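Local coordinates for protein Old Yellow Enzyme (Pichia, PDB 6AGZ) that probably catalyses the asymmetric reduction of enone compounds, using a bound flavin mononucleotide as the redox cofactor, at residues A[36-41]-A[377-382]; A[72-77]-A[127-132]; A[304-309]-A[335-340]. All coordinates share one frame; numbering follows the deposited sequence.

In the fold
Contacts 1 and 2 lie among the loops that leave the carboxyl ends of the barrel strands, the end that holds the cofactor in TIM-barrel flavoenzymes. Contact 3 belongs to the other end, where strand 338-341 begins. The centres of contacts 1 and 2 are 24 Å apart, and each is more than 30 Å from that of contact 3, across the centre of the chain. Contact 1 comes nearest the flavin mononucleotide (FMN), with the R36 side chain about 5 Å from it; the side chains of L77 (contact 2) and T338 (contact 3) are about 14 and 13 Å from FMN. Contact 1 spans most of the chain, bringing its late part to the first barrel loop.

Contact 1 of 3, residues A[36-41]-A[377-382]; sequences RFRNTS and DGYLTW
R38 lies over one face of the Y379 ring, the two side chains running antiparallel alongside each other. Its CG sits 3.6 Å from the ring centroid, almost on the normal, a CH-pi contact over the centre. The bend at chi2 (70°) carries CD to the CD1 side of the ring, where R38 NE comes within 3.4 Å of Y379 CD1 and the guanidinium is only 19° from parallel to the ring. NH1 of R38 turns back to R36 O at 2.8 Å, and NH2 makes a weak bond to D377 O; S375 O takes NE. An alanine here would probably uncover much of this ring face and leave R36 O and S375 O without these donors. R36 uses the ring differently: its CB touches Y379 CE1 at 3.6 Å, CG lies in plane at the ring edge, and Y379 CD1 lies over one face of its guanidinium, the planes 62° apart. Its NH2 donates to G378 O (3.1 Å), standing above the carbonyl plane. R369 O accepts from NH2 of both arginines, F370 O binds R36 NE, and D377 forms a salt bridge with R369. The loop after barrel strand 29-31 thus joins the loop between helices 352-358 and 395-398, with Y379 also packed on M49 of helix 47-57 and R36 on T347 of helix 344-348.

Contact 2 of 3, residues A[72-77]-A[127-132]; sequences APQFGL and GLPFLA
The amide NE2 of Q74 donates to the backbone O of P129 at 3.1 Å, a nearly straight bond with an N-H...O angle of 161°. P129 O lies in the plane of the amide, whereas NE2 stands well above the plane of the P129 carbonyl. Q74 gets there from a short 3-10 turn at 73-75: CG is anti to the backbone N (chi1 -172°), and a bend at chi2 (63°) places CD, the amide carbon, beside L131 CD1. The other half of the amide, OE1, meets carbon: it lies 3.2 Å from P129 CD and 3.4 Å from L128 CD2. L131 CD1 comes up to Q74 NE2 at 3.6 Å. Q74 thus lies across P129 and L131, but runs alongside L128 with the opposite sense. On its other branch L128 points CD1 into the turn, 3.3 Å from P73 O and 3.8 Å from P73 CB. P73 O also accepts from G76 N within the turn. L77, which follows a cis peptide bond, adds a looser touch of its CD1 on L128 CD1 and rests on L122 and L123 of helix 120-125. L128 itself comes just after the Schellman motif that closes this helix at G127, and its own O accepts from N151. The loop after strand 63-70 is so fastened to the chain leading into strand 130-132, which pairs in parallel with strand 153-155. Chemically, one directed amide-to-carbonyl bond is flanked by carbons of L128, P129 and L131, and that single bond probably helps fix which way the amide is turned.

Contact 3 of 3, residues A[304-309]-A[335-340]; sequences WMLQIW and DDRTLI
L306, in the short helix 303-308, meets R337 with both its backbone and its side chain. Its carbonyl O accepts from R337 NH2 at 2.9 Å and lies close to the guanidinium plane, while its CD1 comes over one face of the guanidinium, 3.6 Å from the same NH2. That methyl also reaches D335 OD2 at 4.0 Å. Three residues on, W309 is the first to leave helical geometry, and its O receives R337 NH1 at 2.8 Å in a bond of 167°. NH1 stands above the plane of the W309 carbonyl, although the O lies in the plane of the guanidinium; NH2 adds a weak second bond to the same O. The W309 ring touches NH1 more loosely, through CD1 at 4.0 Å, and sends its NE1 to V312 O. From within its own segment, the guanidinium is steadied by D335. NE of R337 forms a salt bridge with D335 OD2 at 2.9 Å, reaching it from above the carboxylate plane. D335 OD1 takes the backbone N of R337, which makes an Asx turn, and also the hydroxyl of T338, met on the syn side. G311 O is a further acceptor for NH1. The positive guanidinium therefore gathers carbonyl oxygens where helix 303-308 ends, L306 O and, just beyond it, W309 O, and would probably also be favoured there by the helix dipole. Anchored by the D335 salt bridge and Asx turn, it ties the helix after strand 281-285 to the turn that leads into strand 338-341, at the amino-terminal end of a TIM barrel.

Contact 1 of 3, residues A[36-41]-A[377-382]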
loop_
_atom_site.group_PDB
_atom_site.type_symbol
_atom_site.label_atom_id
_atom_site.label_comp_id
_atom_site.label_asym_id
_atom_site.label_seq_id
_atom_site.Cartn_x
_atom_site.Cartn_y
_atom_site.Cartn_z
ATOM N N ARG A 36 32.394 1.777 -0.932
ATOM C CA ARG A 36 33.612 1.366 -1.624
ATOM C C ARG A 36 34.767 0.996 -0.705
ATOM O O ARG A 36 35.705 0.339 -1.173
ATOM C CB ARG A 36 34.085 2.471 -2.583
ATOM C CG ARG A 36 33.044 2.908 -3.604
ATOM C CD ARG A 36 32.589 1.750 -4.479
ATOM N NE ARG A 36 33.708 1.088 -5.142
ATOM C CZ ARG A 36 34.279 1.525 -6.260
ATOM N NH1 ARG A 36 33.838 2.632 -6.843
ATOM N NH2 ARG A 36 35.292 0.857 -6.795
ATOM N N PHE A 37 34.745 1.400 0.569
ATOM C CA PHE A 37 35.776 1.037 1.547
ATOM C C PHE A 37 37.153 1.563 1.140
ATOM O O PHE A 37 38.151 0.839 1.157
ATOM C CB PHE A 37 35.817 -0.477 1.769
ATOM C CG PHE A 37 34.569 -1.033 2.387
ATOM C CD1 PHE A 37 33.961 -0.389 3.452
ATOM C CD2 PHE A 37 34.002 -2.199 1.900
ATOM C CE1 PHE A 37 32.811 -0.901 4.023
ATOM C CE2 PHE A 37 32.851 -2.715 2.465
ATOM C CZ PHE A 37 32.255 -2.067 3.529
ATOM N N ARG A 38 37.205 2.845 0.776
ATOM C CA ARG A 38 38.464 3.514 0.468
ATOM C C ARG A 38 38.838 4.551 1.522
ATOM O O ARG A 38 39.629 5.458 1.243
ATOM C CB ARG A 38 38.410 4.154 -0.919
ATOM C CG ARG A 38 39.026 3.302 -2.024
ATOM C CD ARG A 38 38.191 2.066 -2.322
ATOM N NE ARG A 38 38.675 1.348 -3.499
ATOM C CZ ARG A 38 37.999 0.386 -4.120
ATOM N NH1 ARG A 38 36.802 0.024 -3.680
ATOM N NH2 ARG A 38 38.517 -0.213 -5.184
ATOM N N ASN A 39 38.279 4.438 2.722
ATOM C CA ASN A 39 38.703 5.243 3.855
ATOM C C ASN A 39 39.889 4.575 4.542
ATOM O O ASN A 39 40.227 3.420 4.274
ATOM C CB ASN A 39 37.555 5.432 4.848
ATOM C CG ASN A 39 36.321 6.040 4.214
ATOM O OD1 ASN A 39 36.090 7.245 4.307
ATOM N ND2 ASN A 39 35.514 5.204 3.568
ATOM N N THR A 40 40.524 5.315 5.445
ATOM C CA THR A 40 41.598 4.735 6.234
ATOM C C THR A 40 41.029 3.721 7.225
ATOM O O THR A 40 39.815 3.617 7.427
ATOM C CB THR A 40 42.370 5.820 6.983
ATOM O OG1 THR A 40 41.499 6.470 7.917
ATOM C CG2 THR A 40 42.920 6.852 6.010
ATOM N N SER A 41 41.928 2.957 7.851
ATOM C CA SER A 41 41.508 2.095 8.951
ATOM C C SER A 41 40.962 2.907 10.116
ATOM O O SER A 41 40.239 2.361 10.957
ATOM C CB SER A 41 42.673 1.219 9.415
ATOM O OG SER A 41 43.669 1.991 10.063
ATOM N N ASP A 377 42.932 0.682 -7.366
ATOM C CA ASP A 377 42.655 -0.206 -8.487
ATOM C C ASP A 377 41.156 -0.437 -8.619
ATOM O O ASP A 377 40.489 -0.844 -7.663
ATOM C CB ASP A 377 43.388 -1.534 -8.298
ATOM C CG ASP A 377 43.264 -2.444 -9.503
ATOM O OD1 ASP A 377 43.006 -1.932 -10.612
ATOM O OD2 ASP A 377 43.427 -3.671 -9.341
ATOM N N GLY A 378 40.627 -0.176 -9.813
ATOM C CA GLY A 378 39.193 -0.220 -10.017
ATOM C C GLY A 378 38.427 0.876 -9.317
ATOM O O GLY A 378 37.194 0.820 -9.269
ATOM N N TYR A 379 39.123 1.869 -8.767
ATOM C CA TYR A 379 38.515 2.995 -8.073
ATOM C C TYR A 379 38.832 4.319 -8.749
ATOM O O TYR A 379 37.919 5.110 -9.020
ATOM C CB TYR A 379 38.983 3.015 -6.608
ATOM C CG TYR A 379 38.269 4.016 -5.728
ATOM C CD1 TYR A 379 37.004 3.745 -5.222
ATOM C CD2 TYR A 379 38.868 5.220 -5.387
ATOM C CE1 TYR A 379 36.350 4.654 -4.413
ATOM C CE2 TYR A 379 38.221 6.134 -4.576
ATOM C CZ TYR A 379 36.963 5.846 -4.092
ATOM O OH TYR A 379 36.316 6.753 -3.286
ATOM N N LEU A 380 40.109 4.582 -9.033
ATOM C CA LEU A 380 40.531 5.775 -9.757
ATOM C C LEU A 380 41.156 5.442 -11.105
ATOM O O LEU A 380 41.648 6.347 -11.788
ATOM C CB LEU A 380 41.518 6.590 -8.918
ATOM C CG LEU A 380 40.972 7.284 -7.670
ATOM C CD1 LEU A 380 42.089 8.002 -6.931
ATOM C CD2 LEU A 380 39.862 8.253 -8.042
ATOM N N THR A 381 41.151 4.170 -11.505
ATOM C CA THR A 381 41.777 3.754 -12.753
ATOM C C THR A 381 40.898 3.990 -13.973
ATOM O O THR A 381 41.374 3.816 -15.099
ATOM C CB THR A 381 42.153 2.270 -12.685
ATOM O OG1 THR A 381 41.069 1.526 -12.111
ATOM C CG2 THR A 381 43.400 2.073 -11.839
ATOM N N TRP A 382 39.640 4.379 -13.783
ATOM C CA TRP A 382 38.733 4.570 -14.904
ATOM C C TRP A 382 39.047 5.869 -15.632
ATOM O O TRP A 382 39.268 6.912 -15.011
ATOM C CB TRP A 382 37.282 4.582 -14.423
ATOM C CG TRP A 382 36.935 3.404 -13.576
ATOM C CD1 TRP A 382 36.748 3.392 -12.225
ATOM C CD2 TRP A 382 36.745 2.055 -14.019
ATOM N NE1 TRP A 382 36.447 2.121 -11.800
ATOM C CE2 TRP A 382 36.439 1.281 -12.882
ATOM C CE3 TRP A 382 36.801 1.427 -15.268
ATOM C CZ2 TRP A 382 36.190 -0.088 -12.955
ATOM C CZ3 TRP A 382 36.553 0.067 -15.338
ATOM C CH2 TRP A 382 36.251 -0.675 -14.189
HETATM O O HOH W 1 35.376 3.551 -9.140
#

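Contact 2 of 3, residues A[72-77]-A[127-132]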
loop_
_atom_site.group_PDB
_atom_site.type_symbol
_atom_site.label_atom_id
_atom_site.label_comp_id
_atom_site.label_asym_id
_atom_site.label_seq_id
_atom_site.Cartn_x
_atom_site.Cartn_y
_atom_site.Cartn_z
ATOM N N ALA A 72 28.473 7.193 14.175
ATOM C CA ALA A 72 29.254 7.066 15.398
ATOM C C ALA A 72 29.923 5.699 15.382
ATOM O O ALA A 72 29.570 4.840 14.564
ATOM C CB ALA A 72 28.369 7.237 16.646
ATOM N N PRO A 73 30.913 5.471 16.254
ATOM C CA PRO A 73 31.522 4.130 16.318
ATOM C C PRO A 73 30.517 3.008 16.530
ATOM O O PRO A 73 30.661 1.936 15.929
ATOM C CB PRO A 73 32.495 4.255 17.497
ATOM C CG PRO A 73 32.901 5.681 17.475
ATOM C CD PRO A 73 31.676 6.453 17.047
ATOM N N GLN A 74 29.495 3.226 17.361
ATOM C CA GLN A 74 28.481 2.201 17.577
ATOM C C GLN A 74 27.634 1.957 16.332
ATOM O O GLN A 74 27.030 0.885 16.208
ATOM C CB GLN A 74 27.589 2.589 18.761
ATOM C CG GLN A 74 26.611 1.508 19.206
ATOM C CD GLN A 74 27.309 0.259 19.712
ATOM O OE1 GLN A 74 27.926 0.267 20.776
ATOM N NE2 GLN A 74 27.213 -0.823 18.948
ATOM N N PHE A 75 27.591 2.914 15.402
ATOM C CA PHE A 75 26.845 2.727 14.163
ATOM C C PHE A 75 27.511 1.737 13.215
ATOM O O PHE A 75 26.861 1.286 12.265
ATOM C CB PHE A 75 26.654 4.066 13.443
ATOM C CG PHE A 75 25.548 4.921 14.011
ATOM C CD1 PHE A 75 25.203 4.848 15.351
ATOM C CD2 PHE A 75 24.852 5.796 13.192
ATOM C CE1 PHE A 75 24.188 5.636 15.863
ATOM C CE2 PHE A 75 23.836 6.584 13.697
ATOM C CZ PHE A 75 23.502 6.505 15.034
ATOM N N GLY A 76 28.775 1.389 13.443
ATOM C CA GLY A 76 29.487 0.477 12.566
ATOM C C GLY A 76 29.486 -0.959 13.056
ATOM O O GLY A 76 28.570 -1.371 13.768
ATOM N N LEU A 77 30.507 -1.729 12.680
ATOM C CA LEU A 77 31.611 -1.235 11.861
ATOM C C LEU A 77 31.988 -2.203 10.741
ATOM O O LEU A 77 31.809 -3.414 10.863
ATOM C CB LEU A 77 32.850 -0.980 12.728
ATOM C CG LEU A 77 32.868 0.162 13.745
ATOM C CD1 LEU A 77 34.020 -0.026 14.717
ATOM C CD2 LEU A 77 32.983 1.500 13.036
ATOM N N GLY A 127 35.797 -2.296 21.363
ATOM C CA GLY A 127 35.118 -2.265 22.646
ATOM C C GLY A 127 33.634 -1.986 22.576
ATOM O O GLY A 127 33.076 -1.406 23.513
ATOM N N LEU A 128 32.975 -2.391 21.495
ATOM C CA LEU A 128 31.576 -2.066 21.285
ATOM C C LEU A 128 30.729 -3.330 21.196
ATOM O O LEU A 128 31.181 -4.352 20.672
ATOM C CB LEU A 128 31.394 -1.240 20.006
ATOM C CG LEU A 128 32.060 0.137 20.016
ATOM C CD1 LEU A 128 32.224 0.664 18.601
ATOM C CD2 LEU A 128 31.253 1.110 20.863
ATOM N N PRO A 129 29.500 -3.289 21.700
ATOM C CA PRO A 129 28.610 -4.448 21.598
ATOM C C PRO A 129 28.011 -4.577 20.202
ATOM O O PRO A 129 28.181 -3.725 19.330
ATOM C CB PRO A 129 27.526 -4.152 22.640
ATOM C CG PRO A 129 27.506 -2.665 22.738
ATOM C CD PRO A 129 28.929 -2.223 22.541
ATOM N N PHE A 130 27.293 -5.680 20.014
ATOM C CA PHE A 130 26.682 -6.052 18.741
ATOM C C PHE A 130 25.171 -5.966 18.924
ATOM O O PHE A 130 24.570 -6.830 19.571
ATOM C CB PHE A 130 27.138 -7.455 18.340
ATOM C CG PHE A 130 26.730 -7.871 16.959
ATOM C CD1 PHE A 130 26.840 -6.998 15.888
ATOM C CD2 PHE A 130 26.271 -9.156 16.727
ATOM C CE1 PHE A 130 26.473 -7.398 14.615
ATOM C CE2 PHE A 130 25.906 -9.560 15.459
ATOM C CZ PHE A 130 26.009 -8.682 14.402
ATOM N N LEU A 131 24.561 -4.924 18.367
ATOM C CA LEU A 131 23.209 -4.527 18.731
ATOM C C LEU A 131 22.223 -4.752 17.591
ATOM O O LEU A 131 22.587 -4.792 16.413
ATOM C CB LEU A 131 23.182 -3.055 19.159
ATOM C CG LEU A 131 24.157 -2.703 20.285
ATOM C CD1 LEU A 131 24.067 -1.229 20.646
ATOM C CD2 LEU A 131 23.907 -3.577 21.505
ATOM N N ALA A 132 20.957 -4.882 17.970
ATOM C CA ALA A 132 19.854 -5.141 17.054
ATOM C C ALA A 132 18.548 -4.895 17.808
ATOM O O ALA A 132 18.552 -4.828 19.042
ATOM C CB ALA A 132 19.903 -6.582 16.513
#

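Contact 3 of 3, residues A[304-309]-A[335-340]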
loop_
_atom_site.group_PDB
_atom_site.type_symbol
_atom_site.label_atom_id
_atom_site.label_comp_id
_atom_site.label_asym_id
_atom_site.label_seq_id
_atom_site.Cartn_x
_atom_site.Cartn_y
_atom_site.Cartn_z
ATOM N N TRP A 304 2.584 2.382 -6.021
ATOM C CA TRP A 304 1.840 2.747 -4.820
ATOM C C TRP A 304 2.627 3.725 -3.957
ATOM O O TRP A 304 2.049 4.651 -3.377
ATOM C CB TRP A 304 1.482 1.495 -4.019
ATOM C CG TRP A 304 2.669 0.677 -3.608
ATOM C CD1 TRP A 304 3.259 -0.324 -4.323
ATOM C CD2 TRP A 304 3.407 0.785 -2.384
ATOM N NE1 TRP A 304 4.321 -0.843 -3.623
ATOM C CE2 TRP A 304 4.433 -0.181 -2.429
ATOM C CE3 TRP A 304 3.301 1.605 -1.257
ATOM C CZ2 TRP A 304 5.346 -0.350 -1.389
ATOM C CZ3 TRP A 304 4.210 1.435 -0.225
ATOM C CH2 TRP A 304 5.219 0.466 -0.299
ATOM N N MET A 305 3.947 3.540 -3.872
ATOM C CA MET A 305 4.772 4.485 -3.127
ATOM C C MET A 305 4.568 5.900 -3.647
ATOM O O MET A 305 4.299 6.830 -2.875
ATOM C CB MET A 305 6.245 4.080 -3.210
ATOM C CG MET A 305 6.515 2.650 -2.772
ATOM S SD MET A 305 8.268 2.229 -2.676
ATOM C CE MET A 305 8.726 3.050 -1.152
ATOM N N LEU A 306 4.642 6.072 -4.969
ATOM C CA LEU A 306 4.462 7.394 -5.554
ATOM C C LEU A 306 3.046 7.916 -5.358
ATOM O O LEU A 306 2.827 9.128 -5.455
ATOM C CB LEU A 306 4.813 7.370 -7.044
ATOM C CG LEU A 306 6.269 7.200 -7.502
ATOM C CD1 LEU A 306 6.659 8.341 -8.431
ATOM C CD2 LEU A 306 7.262 7.095 -6.349
ATOM N N GLN A 307 2.082 7.031 -5.080
ATOM C CA GLN A 307 0.740 7.494 -4.745
ATOM C C GLN A 307 0.722 8.235 -3.416
ATOM O O GLN A 307 -0.050 9.185 -3.248
ATOM C CB GLN A 307 -0.237 6.319 -4.690
ATOM C CG GLN A 307 -0.729 5.830 -6.039
ATOM C CD GLN A 307 -1.948 4.936 -5.912
ATOM O OE1 GLN A 307 -1.984 3.831 -6.454
ATOM N NE2 GLN A 307 -2.958 5.414 -5.193
ATOM N N ILE A 308 1.560 7.821 -2.466
ATOM C CA ILE A 308 1.488 8.343 -1.107
ATOM C C ILE A 308 2.393 9.559 -0.971
ATOM O O ILE A 308 1.942 10.644 -0.586
ATOM C CB ILE A 308 1.860 7.260 -0.080
ATOM C CG1 ILE A 308 0.998 6.014 -0.292
ATOM C CG2 ILE A 308 1.684 7.791 1.329
ATOM C CD1 ILE A 308 1.422 4.826 0.541
ATOM N N TRP A 309 3.673 9.387 -1.285
ATOM C CA TRP A 309 4.639 10.473 -1.181
ATOM C C TRP A 309 4.509 11.388 -2.393
ATOM O O TRP A 309 4.593 10.929 -3.538
ATOM C CB TRP A 309 6.054 9.913 -1.065
ATOM C CG TRP A 309 7.104 10.966 -1.095
ATOM C CD1 TRP A 309 7.950 11.246 -2.125
ATOM C CD2 TRP A 309 7.417 11.896 -0.051
ATOM N NE1 TRP A 309 8.777 12.288 -1.787
ATOM C CE2 TRP A 309 8.470 12.707 -0.520
ATOM C CE3 TRP A 309 6.913 12.119 1.234
ATOM C CZ2 TRP A 309 9.028 13.723 0.251
ATOM C CZ3 TRP A 309 7.469 13.130 1.997
ATOM C CH2 TRP A 309 8.515 13.918 1.505
ATOM N N ASP A 335 6.486 12.441 -14.381
ATOM C CA ASP A 335 6.078 13.635 -13.653
ATOM C C ASP A 335 7.267 14.587 -13.585
ATOM O O ASP A 335 8.272 14.407 -14.280
ATOM C CB ASP A 335 5.525 13.276 -12.266
ATOM C CG ASP A 335 6.498 12.460 -11.426
ATOM O OD1 ASP A 335 7.718 12.728 -11.463
ATOM O OD2 ASP A 335 6.032 11.547 -10.713
ATOM N N ASP A 336 7.148 15.611 -12.740
ATOM C CA ASP A 336 8.156 16.654 -12.614
ATOM C C ASP A 336 8.884 16.603 -11.274
ATOM O O ASP A 336 9.470 17.606 -10.854
ATOM C CB ASP A 336 7.510 18.026 -12.817
ATOM C CG ASP A 336 8.486 19.062 -13.334
ATOM O OD1 ASP A 336 9.355 18.705 -14.157
ATOM O OD2 ASP A 336 8.381 20.235 -12.918
ATOM N N ARG A 337 8.866 15.453 -10.592
ATOM C CA ARG A 337 9.466 15.341 -9.266
ATOM C C ARG A 337 10.319 14.084 -9.114
ATOM O O ARG A 337 10.589 13.662 -7.985
ATOM C CB ARG A 337 8.385 15.381 -8.178
ATOM C CG ARG A 337 7.195 14.436 -8.389
ATOM C CD ARG A 337 7.484 13.019 -7.900
ATOM N NE ARG A 337 6.301 12.163 -7.908
ATOM C CZ ARG A 337 5.700 11.710 -6.812
ATOM N NH1 ARG A 337 6.172 12.025 -5.614
ATOM N NH2 ARG A 337 4.629 10.935 -6.912
ATOM N N THR A 338 10.763 13.482 -10.213
ATOM C CA THR A 338 11.440 12.193 -10.176
ATOM C C THR A 338 12.914 12.350 -10.527
ATOM O O THR A 338 13.253 12.890 -11.586
ATOM C CB THR A 338 10.779 11.199 -11.134
ATOM O OG1 THR A 338 9.418 10.989 -10.740
ATOM C CG2 THR A 338 11.519 9.870 -11.112
ATOM N N LEU A 339 13.778 11.875 -9.636
ATOM C CA LEU A 339 15.206 11.750 -9.880
ATOM C C LEU A 339 15.536 10.304 -10.230
ATOM O O LEU A 339 14.874 9.371 -9.770
ATOM C CB LEU A 339 16.014 12.184 -8.654
ATOM C CG LEU A 339 15.711 13.556 -8.048
ATOM C CD1 LEU A 339 16.528 13.769 -6.782
ATOM C CD2 LEU A 339 15.981 14.663 -9.051
ATOM N N ILE A 340 16.568 10.122 -11.049
ATOM C CA ILE A 340 16.998 8.800 -11.492
ATOM C C ILE A 340 18.414 8.568 -10.985
ATOM O O ILE A 340 19.330 9.334 -11.310
ATOM C CB ILE A 340 16.933 8.657 -13.020
ATOM C CG1 ILE A 340 15.489 8.809 -13.507
ATOM C CG2 ILE A 340 17.499 7.314 -13.450
ATOM C CD1 ILE A 340 14.576 7.679 -13.079
#